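PDB 4O86: phosphoribosylaminoimidazole-succinocarboxamide synthase from Pyrococcus horikoshii, which catalyses the ATP-dependent joining of L-aspartate to 5-amino-1-(5-phosphoribosyl)imidazole-4-carboxylate, forming the succinocarboxamide (SAICAR) in de novo purine biosynthesis. Local coordinates for residues Glu89-Asn94 / Ile116-Tyr121; Glu151-Val156 / Phe174-Gly179; Gly168-Asp173 / Trp200-Lys205. All coordinates share one frame; numbering follows the deposited sequence.

In the fold
All three contacts build on one antiparallel sheet, in which strand 84-93 lies between strands 111-121 and 169-180. Contact 1 pairs the first two of these strands, contact 2 sets helix 143-165 against the third, and contact 3 joins the start of that third strand to strand 197-201. The centres of contacts 1 and 2 are about 8 Å apart, and Val90 O and Leu176 N, at 2.7 Å, probably hydrogen-bond them together. Contact 3 lies farther out, its centre about 19 Å from that of contact 1 and about 20 Å from that of contact 2. Arg93, Lys175 and Asp173, one from each contact, border the same cytidine nucleotide site, while Glu177 of contact 2 reaches the ADP.

Contact 1. Residues Glu89-Asn94 / Ile116-Tyr121; sequences EVVVRN and IVELYY. With C5P (cytidine-5'-monophosphate), chain D; CDP (cytidine-5'-diphosphate), chain C.
Strands 89-93 and 116-121 run antiparallel in unbroken register, their axes 4.6 Å apart and their directions 160° apart, with Glu89-Tyr120, Val91-Glu118 and Arg93-Ile116 as the hydrogen-bonded pairs. Val91 N gives a bond of 2.8 Å to Glu118 O. Beta-branched valines suit the extended chain; on one face Val92 and Val117 meet helix 143-165, Val90 CG1 touches Val117 CG1 at 3.8 Å, and Val90 CG2 lies beside Leu119 CD2.

The other face is mixed: Val91 and Ile116 share it with Glu89, Arg93, Glu118 and Tyr120. Arg93, bent at chi3 (71°), turns its guanidinium toward the end of Glu118, where NH1 forms a salt bridge of 2.8 Å with Glu118 OE1. The guanidinium and carboxylate planes are 58° apart; OE1 lies near the guanidinium plane, yet Arg93 NH1 and Tyr120 OH reach it from opposite faces of the carboxylate, Tyr120 OH donating at 2.6 Å. Gripped twice, Glu118 probably helps, with the phosphate, to set the turn of the guanidinium, and its charge probably offsets part of the arginine's. Tyr120 needs its long ring for this reach, and Val91 CG2 packs obliquely against Tyr120 CE2 at 3.7 Å. Arginine suits its place because two N-H groups can grip one phosphate: NH1 bonds to O1A of CDP at 2.9 Å and NH2 to O2A, and CMP, modelled in the same place, is met likewise at its phosphate. Glu89, extended, brings OE2 near the cytosine N4, while its OE1 pairs with Lys122.

Glu118, itself bonded by Tyr120, thus probably positions the phosphate-binding arginine, in a pocket consistent with the site of the phosphoribosyl substrate.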
# COMPACT_ATOMS: atom_id res chain seq x y z
N GLU A 89 3.91 -10.09 -5.65
CA GLU A 89 2.66 -10.63 -6.14
C GLU A 89 1.88 -9.41 -6.61
O GLU A 89 1.70 -8.45 -5.85
CB GLU A 89 1.94 -11.40 -5.04
CG GLU A 89 2.75 -12.64 -4.64
CD GLU A 89 1.99 -13.62 -3.78
OE1 GLU A 89 2.64 -14.56 -3.25
OE2 GLU A 89 0.75 -13.47 -3.62
N VAL A 90 1.49 -9.43 -7.89
CA VAL A 90 0.85 -8.30 -8.53
C VAL A 90 -0.63 -8.62 -8.69
O VAL A 90 -1.00 -9.54 -9.42
CB VAL A 90 1.50 -7.98 -9.89
CG1 VAL A 90 0.86 -6.76 -10.52
CG2 VAL A 90 3.01 -7.78 -9.71
N VAL A 91 -1.47 -7.89 -7.98
CA VAL A 91 -2.88 -8.17 -7.97
C VAL A 91 -3.63 -7.12 -8.82
O VAL A 91 -3.46 -5.92 -8.62
CB VAL A 91 -3.42 -8.24 -6.52
CG1 VAL A 91 -4.94 -8.38 -6.54
CG2 VAL A 91 -2.80 -9.41 -5.75
N VAL A 92 -4.43 -7.59 -9.77
CA VAL A 92 -5.29 -6.71 -10.54
C VAL A 92 -6.76 -6.95 -10.14
O VAL A 92 -7.16 -8.09 -9.98
CB VAL A 92 -5.09 -6.92 -12.06
CG1 VAL A 92 -5.85 -5.88 -12.85
CG2 VAL A 92 -3.61 -6.87 -12.42
N ARG A 93 -7.54 -5.89 -9.95
CA ARG A 93 -8.90 -6.03 -9.42
C ARG A 93 -9.93 -5.25 -10.25
O ARG A 93 -9.76 -4.04 -10.49
CB ARG A 93 -8.94 -5.60 -7.94
CG ARG A 93 -7.63 -5.87 -7.18
CD ARG A 93 -7.73 -5.58 -5.69
NE ARG A 93 -8.55 -6.58 -5.02
CZ ARG A 93 -8.16 -7.37 -4.03
NH1 ARG A 93 -6.93 -7.30 -3.50
NH2 ARG A 93 -9.03 -8.25 -3.55
N ASN A 94 -10.99 -5.94 -10.69
CA ASN A 94 -12.08 -5.33 -11.49
C ASN A 94 -13.37 -5.10 -10.68
O ASN A 94 -14.10 -4.11 -10.90
CB ASN A 94 -12.39 -6.20 -12.71
CG ASN A 94 -11.18 -6.39 -13.61
OD1 ASN A 94 -10.52 -5.41 -13.99
ND2 ASN A 94 -10.86 -7.63 -13.93
N ILE A 116 -7.84 -1.76 -10.49
CA ILE A 116 -6.87 -1.45 -9.44
C ILE A 116 -5.71 -2.46 -9.49
O ILE A 116 -5.93 -3.66 -9.56
CB ILE A 116 -7.54 -1.52 -8.04
CG1 ILE A 116 -8.50 -0.34 -7.86
CG2 ILE A 116 -6.49 -1.56 -6.93
CD1 ILE A 116 -9.23 -0.35 -6.53
N VAL A 117 -4.49 -1.96 -9.45
CA VAL A 117 -3.31 -2.83 -9.37
C VAL A 117 -2.74 -2.64 -7.99
O VAL A 117 -2.51 -1.51 -7.56
CB VAL A 117 -2.23 -2.47 -10.43
CG1 VAL A 117 -1.10 -3.48 -10.39
CG2 VAL A 117 -2.84 -2.43 -11.82
N GLU A 118 -2.49 -3.75 -7.29
CA GLU A 118 -1.83 -3.71 -5.99
C GLU A 118 -0.54 -4.53 -6.03
O GLU A 118 -0.49 -5.59 -6.68
CB GLU A 118 -2.75 -4.23 -4.87
CG GLU A 118 -4.10 -3.52 -4.78
CD GLU A 118 -5.06 -4.20 -3.80
OE1 GLU A 118 -4.88 -5.39 -3.48
OE2 GLU A 118 -6.01 -3.53 -3.35
N LEU A 119 0.48 -4.02 -5.35
CA LEU A 119 1.77 -4.70 -5.25
C LEU A 119 1.92 -5.28 -3.86
O LEU A 119 1.67 -4.59 -2.87
CB LEU A 119 2.92 -3.74 -5.52
CG LEU A 119 2.89 -3.08 -6.90
CD1 LEU A 119 3.89 -1.94 -6.95
CD2 LEU A 119 3.14 -4.09 -8.02
N TYR A 120 2.30 -6.55 -3.78
CA TYR A 120 2.51 -7.21 -2.51
C TYR A 120 3.94 -7.73 -2.44
O TYR A 120 4.43 -8.29 -3.40
CB TYR A 120 1.50 -8.35 -2.33
CG TYR A 120 0.10 -7.86 -2.07
CD1 TYR A 120 -0.34 -7.58 -0.77
CD2 TYR A 120 -0.79 -7.66 -3.13
CE1 TYR A 120 -1.63 -7.14 -0.53
CE2 TYR A 120 -2.07 -7.21 -2.90
CZ TYR A 120 -2.48 -6.94 -1.61
OH TYR A 120 -3.76 -6.48 -1.42
N TYR A 121 4.60 -7.50 -1.31
CA TYR A 121 5.95 -7.98 -1.11
C TYR A 121 5.90 -9.46 -0.73
O TYR A 121 5.42 -9.82 0.36
CB TYR A 121 6.66 -7.15 -0.03
CG TYR A 121 8.08 -7.60 0.31
CD1 TYR A 121 8.90 -8.17 -0.66
CD2 TYR A 121 8.60 -7.43 1.60
CE1 TYR A 121 10.19 -8.58 -0.37
CE2 TYR A 121 9.89 -7.84 1.91
CZ TYR A 121 10.67 -8.41 0.92
OH TYR A 121 11.95 -8.81 1.18
O3P C5P D . -6.94 -11.79 -0.80
P C5P D . -7.08 -10.75 -1.88
O1P C5P D . -8.50 -10.32 -2.18
O2P C5P D . -6.13 -9.58 -1.72
O5' C5P D . -6.62 -11.54 -3.20
C5' C5P D . -6.78 -10.97 -4.50
C4' C5P D . -6.59 -12.04 -5.57
O4' C5P D . -5.24 -12.51 -5.56
C3' C5P D . -7.46 -13.25 -5.30
O3' C5P D . -7.97 -13.75 -6.54
C2' C5P D . -6.55 -14.29 -4.71
O2' C5P D . -6.98 -15.58 -5.16
C1' C5P D . -5.19 -13.92 -5.27
N1 C5P D . -4.07 -14.15 -4.34
C2 C5P D . -3.18 -15.23 -4.56
N3 C5P D . -2.15 -15.44 -3.71
C4 C5P D . -1.96 -14.62 -2.65
C5 C5P D . -2.82 -13.55 -2.42
C6 C5P D . -3.88 -13.33 -3.30
O2 C5P D . -3.35 -15.99 -5.54
N4 C5P D . -0.92 -14.84 -1.81
O3B CDP C . -6.93 -13.19 1.20
PB CDP C . -7.45 -13.06 -0.21
O1B CDP C . -7.06 -14.23 -1.08
O2B CDP C . -8.89 -12.63 -0.31
O3A CDP C . -6.59 -11.82 -0.79
PA CDP C . -7.10 -10.79 -1.93
O1A CDP C . -6.15 -9.62 -1.97
O2A CDP C . -8.58 -10.48 -1.75
O5' CDP C . -6.92 -11.66 -3.27
C5' CDP C . -6.73 -11.03 -4.54
C4' CDP C . -6.56 -12.10 -5.61
O4' CDP C . -5.22 -12.60 -5.59
C3' CDP C . -7.46 -13.29 -5.34
O3' CDP C . -7.96 -13.79 -6.58
C2' CDP C . -6.58 -14.34 -4.71
O2' CDP C . -7.03 -15.62 -5.14
C1' CDP C . -5.20 -14.00 -5.27
N1 CDP C . -4.11 -14.23 -4.31
C2 CDP C . -3.18 -15.27 -4.55
O2 CDP C . -3.30 -16.00 -5.55
N3 CDP C . -2.15 -15.47 -3.68
C4 CDP C . -2.01 -14.68 -2.59
N4 CDP C . -0.99 -14.90 -1.73
C5 CDP C . -2.91 -13.65 -2.35
C6 CDP C . -3.96 -13.44 -3.24

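Contact 2. Residues Glu151-Val156 / Phe174-Gly179; sequences EIALKV and FKLEFG. With CDP (cytidine-5'-diphosphate), chain C; C5P (cytidine-5'-monophosphate), chain D; PO4 (phosphate ion), chain G.
Ile152, Ala153 and Val156 present one side of helix 143-165 to Phe174, Leu176 and Phe178, every second residue of the strand: a helix packed on one face of an antiparallel sheet, an alpha+beta arrangement. The axes of helix segment 151-156 and strand segment 174-176 come within 10.3 Å, their directions 138° apart.

No hydrogen bond crosses here; the tight part is wholly apolar. Leucine suits the middle, because its branched end can meet two turns of the helix at once: Leu176 CD1 lies 3.9 Å from Ala153 CA and reaches tip to tip with Val156 CG1 at 4.0 Å. Alanine is small enough to let the strand's side chains come up to the helix backbone. Phe174, with CG between the backbone N and the carbonyl carbon (chi1 60°), has its ring turned so that CE1 meets Val156 CG1 at 4.0 Å and Leu176 CD1 lies at the ring's edge. Ile152 and Phe178 lie alongside each other, pointing opposite ways, with Ile152 CG2 at the ring edge 3.8 Å from Phe178 CE1.

Glu151 and Lys155 form the helix's looser, exposed side; Leu154 packs on Val117 and on Tyr134 of the second subunit. On the strand's opposite, ligand-bearing face, Glu177 OE1 bonds to the ADP ribose O2'. Lys175 NZ pairs with Asp190, bonds to a phosphate ion and makes a salt bridge of 2.8 Å with Glu177 OE2, meeting it on the anti side, 27° out of the carboxylate plane.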
# COMPACT_ATOMS: atom_id res chain seq x y z
N GLU A 151 1.99 -2.27 -16.52
CA GLU A 151 1.57 -2.22 -17.93
C GLU A 151 1.21 -3.62 -18.43
O GLU A 151 0.13 -3.81 -18.98
CB GLU A 151 2.69 -1.60 -18.79
CG GLU A 151 2.49 -1.67 -20.29
CD GLU A 151 3.58 -0.91 -21.04
OE1 GLU A 151 3.39 0.29 -21.30
OE2 GLU A 151 4.63 -1.49 -21.34
N ILE A 152 2.09 -4.59 -18.22
CA ILE A 152 1.79 -5.99 -18.56
C ILE A 152 0.56 -6.54 -17.78
O ILE A 152 -0.33 -7.15 -18.38
CB ILE A 152 3.00 -6.92 -18.33
CG1 ILE A 152 4.21 -6.46 -19.17
CG2 ILE A 152 2.65 -8.36 -18.70
CD1 ILE A 152 5.54 -6.85 -18.54
N ALA A 153 0.51 -6.33 -16.47
CA ALA A 153 -0.60 -6.84 -15.66
C ALA A 153 -1.95 -6.32 -16.17
O ALA A 153 -2.93 -7.07 -16.24
CB ALA A 153 -0.39 -6.51 -14.18
N LEU A 154 -2.00 -5.05 -16.55
CA LEU A 154 -3.21 -4.42 -17.07
C LEU A 154 -3.60 -4.94 -18.45
O LEU A 154 -4.80 -5.03 -18.78
CB LEU A 154 -3.08 -2.90 -17.08
CG LEU A 154 -3.11 -2.18 -15.73
CD1 LEU A 154 -2.78 -0.70 -15.94
CD2 LEU A 154 -4.47 -2.36 -15.04
N LYS A 155 -2.61 -5.29 -19.26
CA LYS A 155 -2.86 -5.92 -20.57
C LYS A 155 -3.41 -7.34 -20.38
O LYS A 155 -4.38 -7.73 -21.03
CB LYS A 155 -1.60 -5.92 -21.44
CG LYS A 155 -1.82 -6.41 -22.86
CD LYS A 155 -0.58 -6.21 -23.74
CE LYS A 155 -0.70 -7.12 -24.97
NZ LYS A 155 0.46 -7.07 -25.89
N VAL A 156 -2.78 -8.09 -19.47
CA VAL A 156 -3.22 -9.44 -19.13
C VAL A 156 -4.68 -9.38 -18.66
O VAL A 156 -5.52 -10.17 -19.11
CB VAL A 156 -2.31 -10.09 -18.07
CG1 VAL A 156 -2.94 -11.38 -17.52
CG2 VAL A 156 -0.91 -10.36 -18.63
N PHE A 174 -7.26 -11.06 -9.65
CA PHE A 174 -6.30 -12.16 -9.83
C PHE A 174 -4.90 -11.72 -9.44
O PHE A 174 -4.62 -10.52 -9.36
CB PHE A 174 -6.30 -12.71 -11.28
CG PHE A 174 -5.94 -11.68 -12.33
CD1 PHE A 174 -4.65 -11.63 -12.86
CD2 PHE A 174 -6.89 -10.78 -12.81
CE1 PHE A 174 -4.31 -10.70 -13.83
CE2 PHE A 174 -6.55 -9.84 -13.78
CZ PHE A 174 -5.26 -9.80 -14.29
N LYS A 175 -4.03 -12.69 -9.19
CA LYS A 175 -2.65 -12.42 -8.83
C LYS A 175 -1.68 -12.94 -9.90
O LYS A 175 -1.82 -14.06 -10.39
CB LYS A 175 -2.33 -13.07 -7.48
CG LYS A 175 -0.92 -12.81 -6.93
CD LYS A 175 0.10 -13.86 -7.35
CE LYS A 175 -0.17 -15.22 -6.69
NZ LYS A 175 0.72 -16.32 -7.21
N LEU A 176 -0.69 -12.12 -10.24
CA LEU A 176 0.39 -12.55 -11.12
C LEU A 176 1.75 -12.46 -10.42
O LEU A 176 1.92 -11.74 -9.42
CB LEU A 176 0.45 -11.68 -12.39
CG LEU A 176 -0.80 -11.59 -13.26
CD1 LEU A 176 -0.58 -10.56 -14.35
CD2 LEU A 176 -1.20 -12.95 -13.83
N GLU A 177 2.71 -13.18 -10.99
CA GLU A 177 4.10 -13.06 -10.60
C GLU A 177 4.98 -12.93 -11.84
O GLU A 177 4.61 -13.38 -12.94
CB GLU A 177 4.51 -14.26 -9.76
CG GLU A 177 3.82 -14.30 -8.41
CD GLU A 177 4.29 -15.44 -7.54
OE1 GLU A 177 5.47 -15.81 -7.65
OE2 GLU A 177 3.47 -15.96 -6.76
N PHE A 178 6.14 -12.31 -11.66
CA PHE A 178 7.03 -11.97 -12.76
C PHE A 178 8.47 -12.23 -12.38
O PHE A 178 8.85 -12.18 -11.20
CB PHE A 178 6.93 -10.48 -13.10
CG PHE A 178 5.60 -10.06 -13.62
CD1 PHE A 178 5.37 -10.03 -15.00
CD2 PHE A 178 4.58 -9.68 -12.75
CE1 PHE A 178 4.15 -9.62 -15.50
CE2 PHE A 178 3.35 -9.27 -13.25
CZ PHE A 178 3.14 -9.25 -14.62
N GLY A 179 9.28 -12.46 -13.41
CA GLY A 179 10.71 -12.55 -13.29
C GLY A 179 11.40 -11.96 -14.50
O GLY A 179 10.77 -11.60 -15.50
O3B CDP C . -6.93 -13.19 1.20
PB CDP C . -7.45 -13.06 -0.21
O1B CDP C . -7.06 -14.23 -1.08
O2B CDP C . -8.89 -12.63 -0.31
O3A CDP C . -6.59 -11.82 -0.79
PA CDP C . -7.10 -10.79 -1.93
O1A CDP C . -6.15 -9.62 -1.97
O2A CDP C . -8.58 -10.48 -1.75
O5' CDP C . -6.92 -11.66 -3.27
C5' CDP C . -6.73 -11.03 -4.54
C4' CDP C . -6.56 -12.10 -5.61
O4' CDP C . -5.22 -12.60 -5.59
C3' CDP C . -7.46 -13.29 -5.34
O3' CDP C . -7.96 -13.79 -6.58
C2' CDP C . -6.58 -14.34 -4.71
O2' CDP C . -7.03 -15.62 -5.14
C1' CDP C . -5.20 -14.00 -5.27
N1 CDP C . -4.11 -14.23 -4.31
C2 CDP C . -3.18 -15.27 -4.55
O2 CDP C . -3.30 -16.00 -5.55
N3 CDP C . -2.15 -15.47 -3.68
C4 CDP C . -2.01 -14.68 -2.59
N4 CDP C . -0.99 -14.90 -1.73
C5 CDP C . -2.91 -13.65 -2.35
C6 CDP C . -3.96 -13.44 -3.24
O3P C5P D . -6.94 -11.79 -0.80
P C5P D . -7.08 -10.75 -1.88
O1P C5P D . -8.50 -10.32 -2.18
O2P C5P D . -6.13 -9.58 -1.72
O5' C5P D . -6.62 -11.54 -3.20
C5' C5P D . -6.78 -10.97 -4.50
C4' C5P D . -6.59 -12.04 -5.57
O4' C5P D . -5.24 -12.51 -5.56
C3' C5P D . -7.46 -13.25 -5.30
O3' C5P D . -7.97 -13.75 -6.54
C2' C5P D . -6.55 -14.29 -4.71
O2' C5P D . -6.98 -15.58 -5.16
C1' C5P D . -5.19 -13.92 -5.27
N1 C5P D . -4.07 -14.15 -4.34
C2 C5P D . -3.18 -15.23 -4.56
N3 C5P D . -2.15 -15.44 -3.71
C4 C5P D . -1.96 -14.62 -2.65
C5 C5P D . -2.82 -13.55 -2.42
C6 C5P D . -3.88 -13.33 -3.30
O2 C5P D . -3.35 -15.99 -5.54
N4 C5P D . -0.92 -14.84 -1.81
P PO4 G . 0.95 -17.54 -3.44
O1 PO4 G . 1.01 -16.38 -2.48
O2 PO4 G . -0.37 -17.57 -4.18
O3 PO4 G . 2.05 -17.41 -4.46
O4 PO4 G . 1.11 -18.82 -2.64

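Contact 3. Residues Gly168-Asp173 / Trp200-Lys205; sequences GIILVD and WDAKTK. With C5P (cytidine-5'-monophosphate), chain D; CDP (cytidine-5'-diphosphate), chain C.
The antiparallel ladder in which Ile170 faces Trp200 lies at the outer end of the sheet that carries the nucleotide site; strand 169-180 then continues inward to Asp173, whose OD1 lies 2.7 Å from the ribose O3' of CDP. Ile170 N and Trp200 O bond at 2.8 Å, and Trp200 N returns a bond to Ile170 O. Val172 CG2 sits over one face of the indole, a CH-pi contact 3.5 Å from the centroid of the five-membered ring and 17° off its normal; Lys205 O lies over the opposite face. A broad flat tryptophan suits this sandwiched place.

Gly168 is the C-prime residue of the Schellman motif that ends helix 143-165, and its positive phi suits a residue without a side chain. Its O accepts from Ala202 N at 2.8 Å, the donor standing above the carbonyl plane.

Beyond the ladder an Asx motif turns the chain: a chi1 of 170° carries the Asp201 carboxylate round so that OD2 takes Thr204 N at 2.6 Å together with Thr204 OG1. With an alanine here, Thr204 N and OG1 would probably lose their shared acceptor and Arg230 its salt-bridge mate, OD1. Lys205 bends back, bringing NZ to Ala202 O at 3.1 Å and within 4.1 Å of Ile170 CD1.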
# COMPACT_ATOMS: atom_id res chain seq x y z
N GLY A 168 -19.42 -16.11 -20.25
CA GLY A 168 -20.29 -15.96 -19.09
C GLY A 168 -19.53 -15.99 -17.76
O GLY A 168 -20.09 -16.38 -16.73
N ILE A 169 -18.27 -15.57 -17.80
CA ILE A 169 -17.43 -15.54 -16.59
C ILE A 169 -16.85 -14.14 -16.36
O ILE A 169 -16.23 -13.55 -17.24
CB ILE A 169 -16.28 -16.57 -16.65
CG1 ILE A 169 -16.83 -17.99 -16.76
CG2 ILE A 169 -15.37 -16.46 -15.42
CD1 ILE A 169 -15.84 -18.99 -17.33
N ILE A 170 -17.07 -13.63 -15.15
CA ILE A 170 -16.51 -12.36 -14.74
C ILE A 170 -15.18 -12.59 -14.02
O ILE A 170 -15.09 -13.36 -13.06
CB ILE A 170 -17.46 -11.60 -13.80
CG1 ILE A 170 -18.83 -11.42 -14.48
CG2 ILE A 170 -16.86 -10.24 -13.41
CD1 ILE A 170 -19.92 -10.97 -13.53
N LEU A 171 -14.14 -11.93 -14.52
CA LEU A 171 -12.85 -11.92 -13.85
C LEU A 171 -12.87 -10.84 -12.77
O LEU A 171 -12.76 -9.65 -13.04
CB LEU A 171 -11.73 -11.72 -14.86
CG LEU A 171 -10.28 -11.66 -14.36
CD1 LEU A 171 -9.82 -12.97 -13.71
CD2 LEU A 171 -9.39 -11.31 -15.54
N VAL A 172 -13.03 -11.28 -11.52
CA VAL A 172 -13.21 -10.38 -10.39
C VAL A 172 -11.87 -9.72 -10.00
O VAL A 172 -11.75 -8.49 -9.94
CB VAL A 172 -13.91 -11.13 -9.24
CG1 VAL A 172 -13.81 -10.38 -7.92
CG2 VAL A 172 -15.37 -11.38 -9.62
N ASP A 173 -10.85 -10.55 -9.77
CA ASP A 173 -9.48 -10.08 -9.52
C ASP A 173 -8.57 -11.27 -9.74
O ASP A 173 -9.07 -12.37 -10.01
CB ASP A 173 -9.31 -9.54 -8.10
CG ASP A 173 -9.76 -10.54 -7.02
OD1 ASP A 173 -9.58 -11.75 -7.21
OD2 ASP A 173 -10.27 -10.10 -5.98
N TRP A 200 -16.36 -15.39 -11.33
CA TRP A 200 -17.79 -15.48 -11.01
C TRP A 200 -18.62 -15.78 -12.23
O TRP A 200 -18.39 -15.21 -13.30
CB TRP A 200 -18.33 -14.19 -10.41
CG TRP A 200 -17.85 -13.86 -9.02
CD1 TRP A 200 -17.05 -14.63 -8.18
CD2 TRP A 200 -18.17 -12.65 -8.25
NE1 TRP A 200 -16.84 -13.98 -6.99
CE2 TRP A 200 -17.48 -12.79 -6.96
CE3 TRP A 200 -18.92 -11.50 -8.50
CZ2 TRP A 200 -17.56 -11.82 -5.97
CZ3 TRP A 200 -18.99 -10.52 -7.50
CH2 TRP A 200 -18.32 -10.67 -6.27
N ASP A 201 -19.62 -16.64 -12.07
CA ASP A 201 -20.59 -16.83 -13.15
C ASP A 201 -21.29 -15.49 -13.40
O ASP A 201 -21.73 -14.84 -12.45
CB ASP A 201 -21.62 -17.90 -12.80
CG ASP A 201 -22.77 -17.93 -13.80
OD1 ASP A 201 -22.56 -18.44 -14.92
OD2 ASP A 201 -23.85 -17.41 -13.48
N ALA A 202 -21.38 -15.09 -14.66
CA ALA A 202 -21.94 -13.77 -15.05
C ALA A 202 -23.41 -13.57 -14.64
O ALA A 202 -23.83 -12.46 -14.31
CB ALA A 202 -21.79 -13.54 -16.55
N LYS A 203 -24.17 -14.65 -14.67
CA LYS A 203 -25.59 -14.61 -14.38
C LYS A 203 -25.86 -14.64 -12.87
O LYS A 203 -26.40 -13.69 -12.30
CB LYS A 203 -26.29 -15.77 -15.10
CG LYS A 203 -27.79 -15.81 -14.94
N THR A 204 -25.45 -15.74 -12.24
CA THR A 204 -25.72 -15.97 -10.82
C THR A 204 -24.75 -15.25 -9.90
O THR A 204 -25.04 -15.05 -8.73
CB THR A 204 -25.64 -17.47 -10.49
OG1 THR A 204 -24.28 -17.90 -10.61
CG2 THR A 204 -26.53 -18.29 -11.44
N LYS A 205 -23.59 -14.88 -10.43
CA LYS A 205 -22.52 -14.21 -9.66
C LYS A 205 -21.90 -15.08 -8.56
O LYS A 205 -21.33 -14.57 -7.59
CB LYS A 205 -22.98 -12.84 -9.14
CG LYS A 205 -22.99 -11.81 -10.26
CD LYS A 205 -23.78 -10.57 -9.91
CE LYS A 205 -24.56 -10.09 -11.13
NZ LYS A 205 -23.75 -9.98 -12.38
O3P C5P D . -6.94 -11.79 -0.80
P C5P D . -7.08 -10.75 -1.88
O1P C5P D . -8.50 -10.32 -2.18
O2P C5P D . -6.13 -9.58 -1.72
O5' C5P D . -6.62 -11.54 -3.20
C5' C5P D . -6.78 -10.97 -4.50
C4' C5P D . -6.59 -12.04 -5.57
O4' C5P D . -5.24 -12.51 -5.56
C3' C5P D . -7.46 -13.25 -5.30
O3' C5P D . -7.97 -13.75 -6.54
C2' C5P D . -6.55 -14.29 -4.71
O2' C5P D . -6.98 -15.58 -5.16
C1' C5P D . -5.19 -13.92 -5.27
N1 C5P D . -4.07 -14.15 -4.34
C2 C5P D . -3.18 -15.23 -4.56
N3 C5P D . -2.15 -15.44 -3.71
C4 C5P D . -1.96 -14.62 -2.65
C5 C5P D . -2.82 -13.55 -2.42
C6 C5P D . -3.88 -13.33 -3.30
O2 C5P D . -3.35 -15.99 -5.54
N4 C5P D . -0.92 -14.84 -1.81
O3B CDP C . -6.93 -13.19 1.20
PB CDP C . -7.45 -13.06 -0.21
O1B CDP C . -7.06 -14.23 -1.08
O2B CDP C . -8.89 -12.63 -0.31
O3A CDP C . -6.59 -11.82 -0.79
PA CDP C . -7.10 -10.79 -1.93
O1A CDP C . -6.15 -9.62 -1.97
O2A CDP C . -8.58 -10.48 -1.75
O5' CDP C . -6.92 -11.66 -3.27
C5' CDP C . -6.73 -11.03 -4.54
C4' CDP C . -6.56 -12.10 -5.61
O4' CDP C . -5.22 -12.60 -5.59
C3' CDP C . -7.46 -13.29 -5.34
O3' CDP C . -7.96 -13.79 -6.58
C2' CDP C . -6.58 -14.34 -4.71
O2' CDP C . -7.03 -15.62 -5.14
C1' CDP C . -5.20 -14.00 -5.27
N1 CDP C . -4.11 -14.23 -4.31
C2 CDP C . -3.18 -15.27 -4.55
O2 CDP C . -3.30 -16.00 -5.55
N3 CDP C . -2.15 -15.47 -3.68
C4 CDP C . -2.01 -14.68 -2.59
N4 CDP C . -0.99 -14.90 -1.73
C5 CDP C . -2.91 -13.65 -2.35
C6 CDP C . -3.96 -13.44 -3.24